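Local coordinates for OmpA family protein (Escherichia coli, PDB 5M38), which probably binds peptidoglycan through its OmpA-like domain, as part of the TagL component of a bacterial type VI secretion system, at residues 37-42 / 111-115; 48-52 / 97-103. All coordinates share one frame. Residues are numbered along the deposited sequence.

Interaction 1: residues 37-42 / 111-115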
loop_
_atom_site.group_PDB
_atom_site.type_symbol
_atom_site.label_atom_id
_atom_site.label_comp_id
_atom_site.label_asym_id
_atom_site.label_seq_id
_atom_site.Cartn_x
_atom_site.Cartn_y
_atom_site.Cartn_z
ATOM N N LYS A 37 -3.336 -12.364 11.887
ATOM C CA LYS A 37 -3.422 -13.268 10.722
ATOM C C LYS A 37 -2.080 -13.476 9.954
ATOM O O LYS A 37 -2.093 -13.705 8.731
ATOM C CB LYS A 37 -4.520 -12.765 9.749
ATOM C CG LYS A 37 -5.904 -12.652 10.373
ATOM C CD LYS A 37 -6.947 -12.139 9.405
ATOM C CE LYS A 37 -8.254 -11.993 10.132
ATOM N NZ LYS A 37 -9.389 -11.826 9.203
ATOM N N ALA A 38 -0.932 -13.436 10.671
ATOM C CA ALA A 38 0.405 -13.599 10.068
ATOM C C ALA A 38 0.702 -15.014 9.517
ATOM O O ALA A 38 1.639 -15.169 8.717
ATOM C CB ALA A 38 1.488 -13.175 11.055
ATOM N N GLY A 39 -0.103 -16.006 9.942
ATOM C CA GLY A 39 0.001 -17.404 9.527
ATOM C C GLY A 39 0.060 -17.616 8.023
ATOM O O GLY A 39 0.882 -18.400 7.530
ATOM N N TRP A 40 -0.797 -16.889 7.285
ATOM C CA TRP A 40 -0.864 -16.976 5.827
ATOM C C TRP A 40 -0.141 -15.816 5.144
ATOM O O TRP A 40 0.606 -15.081 5.803
ATOM C CB TRP A 40 -2.309 -17.140 5.355
ATOM C CG TRP A 40 -2.980 -18.357 5.928
ATOM C CD1 TRP A 40 -3.771 -18.413 7.038
ATOM C CD2 TRP A 40 -2.853 -19.709 5.456
ATOM N NE1 TRP A 40 -4.164 -19.713 7.276
ATOM C CE2 TRP A 40 -3.607 -20.530 6.326
ATOM C CE3 TRP A 40 -2.185 -20.308 4.367
ATOM C CZ2 TRP A 40 -3.727 -21.912 6.130
ATOM C CZ3 TRP A 40 -2.332 -21.668 4.158
ATOM C CH2 TRP A 40 -3.100 -22.453 5.024
ATOM N N LEU A 41 -0.284 -15.714 3.812
ATOM C CA LEU A 41 0.402 -14.715 3.007
ATOM C C LEU A 41 -0.115 -13.307 3.258
ATOM O O LEU A 41 -1.334 -13.102 3.267
ATOM C CB LEU A 41 0.266 -15.095 1.520
ATOM C CG LEU A 41 1.201 -14.438 0.494
ATOM C CD1 LEU A 41 2.646 -14.767 0.740
ATOM C CD2 LEU A 41 0.845 -14.882 -0.875
ATOM N N ILE A 42 0.816 -12.346 3.516
ATOM C CA ILE A 42 0.527 -10.910 3.645
ATOM C C ILE A 42 0.843 -10.343 2.248
ATOM O O ILE A 42 2.005 -10.340 1.821
ATOM C CB ILE A 42 1.339 -10.193 4.769
ATOM C CG1 ILE A 42 1.230 -10.930 6.132
ATOM C CG2 ILE A 42 0.950 -8.703 4.894
ATOM C CD1 ILE A 42 2.538 -10.862 6.947
ATOM N N ILE A 111 -3.343 -3.952 2.019
ATOM C CA ILE A 111 -2.744 -5.100 2.712
ATOM C C ILE A 111 -3.810 -6.158 2.842
ATOM O O ILE A 111 -4.804 -5.934 3.515
ATOM C CB ILE A 111 -2.073 -4.767 4.058
ATOM C CG1 ILE A 111 -1.020 -3.634 3.909
ATOM C CG2 ILE A 111 -1.463 -6.036 4.639
ATOM C CD1 ILE A 111 -0.526 -2.988 5.178
ATOM N N SER A 112 -3.646 -7.256 2.107
ATOM C CA SER A 112 -4.585 -8.371 2.066
ATOM C C SER A 112 -4.147 -9.512 2.979
ATOM O O SER A 112 -3.016 -9.969 2.891
ATOM C CB SER A 112 -4.754 -8.869 0.640
ATOM O OG SER A 112 -5.642 -9.974 0.599
ATOM N N LEU A 113 -5.065 -9.957 3.853
ATOM C CA LEU A 113 -4.901 -11.050 4.820
ATOM C C LEU A 113 -6.057 -12.057 4.680
ATOM O O LEU A 113 -7.112 -11.691 4.155
ATOM C CB LEU A 113 -4.861 -10.490 6.250
ATOM C CG LEU A 113 -3.940 -9.294 6.505
ATOM C CD1 LEU A 113 -4.455 -8.434 7.641
ATOM C CD2 LEU A 113 -2.492 -9.731 6.684
ATOM N N VAL A 114 -5.859 -13.324 5.099
ATOM C CA VAL A 114 -6.947 -14.315 4.987
ATOM C C VAL A 114 -7.552 -14.635 6.332
ATOM O O VAL A 114 -6.794 -14.940 7.265
ATOM C CB VAL A 114 -6.685 -15.622 4.193
ATOM C CG1 VAL A 114 -6.896 -15.429 2.697
ATOM C CG2 VAL A 114 -5.330 -16.225 4.497
ATOM N N PRO A 115 -8.927 -14.604 6.406
ATOM C CA PRO A 115 -9.624 -14.914 7.670
ATOM C C PRO A 115 -9.394 -16.340 8.166
ATOM O O PRO A 115 -8.500 -16.580 8.975
ATOM C CB PRO A 115 -11.105 -14.684 7.331
ATOM C CG PRO A 115 -11.114 -13.874 6.075
ATOM C CD PRO A 115 -9.899 -14.281 5.333
HETATM O O HOH W 1 -2.905 -13.329 5.690
#
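At one end of the sheet, where strand 42-47 begins and its antiparallel neighbour 108-112 ends, one water bridges backbone groups that do not bond directly. The water accepts from Val114 N (3.0 Å) and donates to Lys37 O (3.2 Å) and Leu41 O (2.9 Å), so three backbone groups share one solvent molecule. Direct pairing lies one step inward, where Ser112 bonds to Val43 through the backbone; Leu41 O and Ser112 O, two acceptors 3.6 Å apart, could not pair themselves.

Apolar contacts run beside this bridge. On the buried side, Ile42 CG2 meets Ile111 CG2 at 3.6 Å and Ile42 CG1 meets Leu113 CD2 at 3.9 Å, all three residues packing on Ile34 of helix 24-36. At the exposed end, Trp40 CB lies 3.3 Å from Val114 CG2.

Lys37, just past that helix, lays its extended chain along the C-terminal segment: CD approaches Leu113 CB (4.1 Å) and Val114 O (3.5 Å), while NZ lies 3.5 Å from Pro115 CA and hydrogen-bonds to Thr3.

The arrangement is that of an OmpA-like alpha/beta domain, in which the helix-to-strand loop 37-42 closes against the end of the antiparallel neighbour 108-112.

Interaction 2: residues 48-52 / 97-103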
loop_
_atom_site.group_PDB
_atom_site.type_symbol
_atom_site.label_atom_id
_atom_site.label_comp_id
_atom_site.label_asym_id
_atom_site.label_seq_id
_atom_site.Cartn_x
_atom_site.Cartn_y
_atom_site.Cartn_z
ATOM N N THR A 48 -2.312 3.655 -7.757
ATOM C CA THR A 48 -2.367 5.089 -8.059
ATOM C C THR A 48 -3.698 5.378 -8.806
ATOM O O THR A 48 -4.491 4.465 -9.054
ATOM C CB THR A 48 -1.170 5.482 -8.978
ATOM O OG1 THR A 48 -1.376 4.951 -10.277
ATOM C CG2 THR A 48 0.193 5.036 -8.460
ATOM N N ASP A 49 -3.909 6.641 -9.207
ATOM C CA ASP A 49 -5.027 7.073 -10.055
ATOM C C ASP A 49 -4.474 7.152 -11.514
ATOM O O ASP A 49 -3.381 6.630 -11.766
ATOM C CB ASP A 49 -5.580 8.420 -9.561
ATOM C CG ASP A 49 -4.602 9.579 -9.403
ATOM O OD1 ASP A 49 -3.434 9.443 -9.824
ATOM O OD2 ASP A 49 -5.005 10.622 -8.854
ATOM N N ASN A 50 -5.182 7.812 -12.452
ATOM C CA ASN A 50 -4.710 7.900 -13.843
ATOM C C ASN A 50 -3.877 9.156 -14.151
ATOM O O ASN A 50 -3.451 9.344 -15.292
ATOM C CB ASN A 50 -5.877 7.761 -14.829
ATOM C CG ASN A 50 -6.928 8.827 -14.712
ATOM O OD1 ASN A 50 -6.993 9.581 -13.730
ATOM N ND2 ASN A 50 -7.797 8.902 -15.703
ATOM N N THR A 51 -3.666 10.017 -13.151
ATOM C CA THR A 51 -2.889 11.253 -13.287
ATOM C C THR A 51 -1.405 10.905 -13.416
ATOM O O THR A 51 -0.787 10.374 -12.489
ATOM C CB THR A 51 -3.207 12.249 -12.156
ATOM O OG1 THR A 51 -4.619 12.399 -12.052
ATOM C CG2 THR A 51 -2.570 13.607 -12.364
ATOM N N GLY A 52 -0.871 11.186 -14.588
ATOM C CA GLY A 52 0.515 10.909 -14.930
ATOM C C GLY A 52 0.676 9.778 -15.920
ATOM O O GLY A 52 -0.308 9.272 -16.479
ATOM N N ASN A 97 -12.016 7.253 -12.194
ATOM C CA ASN A 97 -11.043 8.350 -12.247
ATOM C C ASN A 97 -11.557 9.645 -12.896
ATOM O O ASN A 97 -10.793 10.605 -13.028
ATOM C CB ASN A 97 -9.762 7.871 -12.945
ATOM C CG ASN A 97 -8.872 6.972 -12.117
ATOM O OD1 ASN A 97 -8.451 5.900 -12.550
ATOM N ND2 ASN A 97 -8.505 7.411 -10.940
ATOM N N ASP A 98 -12.846 9.694 -13.268
ATOM C CA ASP A 98 -13.456 10.871 -13.891
ATOM C C ASP A 98 -13.751 12.003 -12.885
ATOM O O ASP A 98 -14.064 13.131 -13.286
ATOM C CB ASP A 98 -14.724 10.477 -14.695
ATOM C CG ASP A 98 -15.790 9.641 -13.984
ATOM O OD1 ASP A 98 -15.878 9.704 -12.727
ATOM O OD2 ASP A 98 -16.580 8.979 -14.683
ATOM N N THR A 99 -13.615 11.691 -11.587
ATOM C CA THR A 99 -13.912 12.528 -10.432
ATOM C C THR A 99 -12.689 12.619 -9.517
ATOM O O THR A 99 -11.976 11.624 -9.361
ATOM C CB THR A 99 -15.173 11.912 -9.782
ATOM O OG1 THR A 99 -16.312 12.538 -10.354
ATOM C CG2 THR A 99 -15.242 12.045 -8.307
ATOM N N ALA A 100 -12.462 13.806 -8.898
ATOM C CA ALA A 100 -11.370 14.057 -7.953
ATOM C C ALA A 100 -11.512 13.175 -6.705
ATOM O O ALA A 100 -10.499 12.670 -6.215
ATOM C CB ALA A 100 -11.316 15.524 -7.562
ATOM N N GLU A 101 -12.759 12.971 -6.213
ATOM C CA GLU A 101 -13.090 12.087 -5.084
ATOM C C GLU A 101 -12.720 10.621 -5.412
ATOM O O GLU A 101 -12.169 9.914 -4.565
ATOM C CB GLU A 101 -14.590 12.244 -4.761
ATOM C CG GLU A 101 -15.128 11.314 -3.675
ATOM C CD GLU A 101 -16.610 11.442 -3.362
ATOM O OE1 GLU A 101 -16.921 11.672 -2.172
ATOM O OE2 GLU A 101 -17.454 11.305 -4.282
ATOM N N GLY A 102 -13.008 10.212 -6.647
ATOM C CA GLY A 102 -12.705 8.895 -7.184
ATOM C C GLY A 102 -11.216 8.653 -7.252
ATOM O O GLY A 102 -10.719 7.654 -6.727
ATOM N N ARG A 103 -10.501 9.603 -7.856
ATOM C CA ARG A 103 -9.048 9.627 -7.977
ATOM C C ARG A 103 -8.338 9.486 -6.614
ATOM O O ARG A 103 -7.353 8.763 -6.525
ATOM C CB ARG A 103 -8.633 10.917 -8.680
ATOM C CG ARG A 103 -8.078 10.673 -10.056
ATOM C CD ARG A 103 -8.483 11.654 -11.119
ATOM N NE ARG A 103 -8.555 13.055 -10.709
ATOM C CZ ARG A 103 -9.491 13.888 -11.151
ATOM N NH1 ARG A 103 -10.433 13.457 -11.977
ATOM N NH2 ARG A 103 -9.498 15.156 -10.765
#
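This is a small surface contact made by van der Waals touch, between the loop that leaves strand 42-47 and the turn that starts helix 100-106. It buries 224 Å² in all, and the backbones come closest where the CA atoms of Asp49 and Arg103 lie 5.2 Å apart. On the helix side Arg103 and Asn97 share the contact almost equally. Of Arg103 it is the aliphatic part that comes nearest: CG lies 3.3 Å from Asp49 OD2, while CD is 3.7 Å from Asn50 OD1 and 4.0 Å from Thr51 OG1. Asn97 CB lies 3.3 Å from Asn50 OD1.

Loop 48-52 opens the connection through helix 54-74 to the parallel strand 83-89, a beta-alpha-beta crossover of the OmpA-like fold. In relatives, the Thr-Asp motif at this point lies at the peptidoglycan-binding site, so the loop here probably serves the same purpose.

Charge is settled close by. Asp49 OD2 forms a salt bridge with Arg107, just beyond the helix, whereas Arg103 turns its guanidinium back to its own segment: NH1 donates to Asn97 O at 3.1 Å, tying the turn to the first helical turn, where Arg103 N also bonds to Thr99 O (2.9 Å).

In the fold
Interactions 1 and 2 show how one sheet can carry separate contacts at its two ends. Their centres are 28 Å apart, on opposite sides of the chain's centre, and their nearest atoms, about 12 Å apart, do not touch. Two routes along the chain join them. Strand 42-47 begins at interaction 1 and runs out into the loop of interaction 2; on the return path, helix 100-106 of interaction 2 leads directly into strand 108-112, the antiparallel neighbour of 42-47, which ends at interaction 1. By analogy with related OmpA-like domains, the probable peptidoglycan site lies at the interaction 2 end, leaving at the far end 37-42 / 111-115, which includes the last modelled residue, Pro115.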